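Uncharacterized protein (PDB 4L3R) is of unknown function but adopts an antiparallel beta fold assigned to the calycin clan, whose members often bind small hydrophobic ligands. Local coordinates at residues E51-N56 with K106-F111. Residues are numbered along the deposited sequence; the frame is centred on the assembly and turned at random.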
loop_
_atom_site.group_PDB
_atom_site.type_symbol
_atom_site.label_atom_id
_atom_site.label_comp_id
_atom_site.label_asym_id
_atom_site.label_seq_id
_atom_site.Cartn_x
_atom_site.Cartn_y
_atom_site.Cartn_z
ATOM N N GLU B 51 -21.408 8.345 -0.222
ATOM C CA GLU B 51 -20.253 8.659 0.624
ATOM C C GLU B 51 -20.425 8.268 2.102
ATOM O O GLU B 51 -19.419 8.244 2.803
ATOM C CB GLU B 51 -19.874 10.160 0.521
ATOM C CG GLU B 51 -20.934 11.155 0.993
ATOM C CD GLU B 51 -21.794 11.783 -0.089
ATOM O OE1 GLU B 51 -22.128 11.078 -1.069
ATOM O OE2 GLU B 51 -22.198 12.956 0.082
ATOM N N ASN B 52 -21.648 7.969 2.588
ATOM C CA ASN B 52 -21.864 7.601 4.000
ATOM C C ASN B 52 -21.620 6.119 4.269
ATOM O O ASN B 52 -21.892 5.272 3.416
ATOM C CB ASN B 52 -23.276 7.969 4.451
ATOM C CG ASN B 52 -23.547 9.453 4.452
ATOM O OD1 ASN B 52 -22.648 10.263 4.278
ATOM N ND2 ASN B 52 -24.796 9.851 4.668
ATOM N N PHE B 53 -21.111 5.819 5.481
ATOM C CA PHE B 53 -20.799 4.476 5.979
ATOM C C PHE B 53 -19.823 3.744 5.048
ATOM O O PHE B 53 -20.069 2.607 4.634
ATOM C CB PHE B 53 -22.077 3.653 6.212
ATOM C CG PHE B 53 -23.062 4.316 7.145
ATOM C CD1 PHE B 53 -23.008 4.088 8.513
ATOM C CD2 PHE B 53 -24.053 5.154 6.653
ATOM C CE1 PHE B 53 -23.898 4.722 9.375
ATOM C CE2 PHE B 53 -24.954 5.779 7.515
ATOM C CZ PHE B 53 -24.882 5.546 8.870
ATOM N N THR B 54 -18.700 4.411 4.738
ATOM C CA THR B 54 -17.652 3.854 3.889
ATOM C C THR B 54 -16.428 3.501 4.737
ATOM O O THR B 54 -16.246 4.039 5.833
ATOM C CB THR B 54 -17.284 4.818 2.772
ATOM O OG1 THR B 54 -16.794 6.037 3.334
ATOM C CG2 THR B 54 -18.437 5.086 1.829
ATOM N N LEU B 55 -15.597 2.598 4.220
ATOM C CA LEU B 55 -14.373 2.140 4.877
ATOM C C LEU B 55 -13.297 1.971 3.807
ATOM O O LEU B 55 -13.573 1.427 2.737
ATOM C CB LEU B 55 -14.659 0.828 5.638
ATOM C CG LEU B 55 -13.470 0.043 6.217
ATOM C CD1 LEU B 55 -12.860 0.772 7.406
ATOM C CD2 LEU B 55 -13.922 -1.332 6.673
ATOM N N ASN B 56 -12.099 2.498 4.061
ATOM C CA ASN B 56 -10.999 2.441 3.106
ATOM C C ASN B 56 -9.715 2.008 3.782
ATOM O O ASN B 56 -9.333 2.576 4.805
ATOM C CB ASN B 56 -10.781 3.820 2.467
ATOM C CG ASN B 56 -11.808 4.190 1.440
ATOM O OD1 ASN B 56 -12.780 4.880 1.740
ATOM N ND2 ASN B 56 -11.608 3.774 0.195
ATOM N N LYS B 106 -28.092 6.719 15.417
ATOM C CA LYS B 106 -27.741 5.478 16.120
ATOM C C LYS B 106 -26.933 4.514 15.254
ATOM O O LYS B 106 -26.038 3.864 15.789
ATOM C CB LYS B 106 -28.986 4.765 16.660
ATOM C CG LYS B 106 -29.650 5.515 17.814
ATOM C CD LYS B 106 -30.822 4.714 18.363
ATOM C CE LYS B 106 -31.466 5.363 19.566
ATOM N NZ LYS B 106 -32.511 4.494 20.161
ATOM N N LEU B 107 -27.228 4.403 13.943
ATOM C CA LEU B 107 -26.438 3.522 13.069
ATOM C C LEU B 107 -25.004 4.040 12.955
ATOM O O LEU B 107 -24.067 3.243 12.981
ATOM C CB LEU B 107 -27.062 3.391 11.668
ATOM C CG LEU B 107 -26.400 2.368 10.723
ATOM C CD1 LEU B 107 -26.485 0.954 11.287
ATOM C CD2 LEU B 107 -27.021 2.429 9.339
ATOM N N ALA B 108 -24.837 5.369 12.853
ATOM C CA ALA B 108 -23.514 6.005 12.768
ATOM C C ALA B 108 -22.714 5.819 14.072
ATOM O O ALA B 108 -21.509 5.584 14.013
ATOM C CB ALA B 108 -23.665 7.485 12.447
ATOM N N LYS B 109 -23.387 5.887 15.239
ATOM C CA LYS B 109 -22.720 5.666 16.533
ATOM C C LYS B 109 -22.210 4.227 16.643
ATOM O O LYS B 109 -21.085 4.005 17.096
ATOM C CB LYS B 109 -23.673 5.957 17.705
ATOM C CG LYS B 109 -23.957 7.429 17.961
ATOM C CD LYS B 109 -25.018 7.566 19.062
ATOM C CE LYS B 109 -25.326 8.994 19.408
ATOM N NZ LYS B 109 -26.327 9.095 20.504
ATOM N N VAL B 110 -23.048 3.254 16.233
ATOM C CA VAL B 110 -22.711 1.829 16.255
ATOM C C VAL B 110 -21.548 1.543 15.277
ATOM O O VAL B 110 -20.639 0.782 15.611
ATOM C CB VAL B 110 -23.968 0.970 15.939
ATOM C CG1 VAL B 110 -23.598 -0.473 15.592
ATOM C CG2 VAL B 110 -24.942 0.999 17.115
ATOM N N PHE B 111 -21.594 2.135 14.078
ATOM C CA PHE B 111 -20.559 1.964 13.052
ATOM C C PHE B 111 -19.181 2.425 13.554
ATOM O O PHE B 111 -18.218 1.665 13.471
ATOM C CB PHE B 111 -20.956 2.763 11.798
ATOM C CG PHE B 111 -19.981 2.721 10.647
ATOM C CD1 PHE B 111 -19.978 1.657 9.761
ATOM C CD2 PHE B 111 -19.135 3.789 10.393
ATOM C CE1 PHE B 111 -19.129 1.646 8.665
ATOM C CE2 PHE B 111 -18.269 3.771 9.300
ATOM C CZ PHE B 111 -18.280 2.702 8.435
#
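Phe53 and Ala108 mark the nearest approach of the two backbones, with Phe53 CA 7.5 Å from Ala108 CA. Phe53 directly precedes strand 54-61 and faces the first turns of helix 106-116. Phe53 and Thr54 lie opposite His73 in a G1 beta bulge, and Phe53 takes a left-handed backbone conformation at the first position of the bulge. The contact packs this helix on the antiparallel sheet of the calycin-clan domain. It is buried, and its side-chain contacts are apolar.

The Phe53 ring carries most of it. CG lies anti to the carbonyl carbon and beside the backbone N (chi1 -56°), which starts the ring off toward the helix. The ring edge meets the face of Phe111, with planes at 82° and centroids 5.5 Å apart, a T-shaped pair. Phe53 CD1 does the touching, 3.9 Å from Phe111 CG and offset toward the rim. Leu107 CD2 covers one face of Phe53 in a CH-pi contact, 4.2 Å from the ring centroid. Phe53 CE1 also reaches the helix backbone, 3.6 Å from Ala108 CA. Leu17 and Leu47 add to the packing around Phe53. An alanine at Phe53 would probably open a gap between the bulge and the helix, leaving Leu107 CD2 and the Phe111 face without their aromatic partner. Beyond the ring pair, Thr54 O lies in the plane of the Phe111 ring at its edge, 3.6 Å from Phe111 CZ.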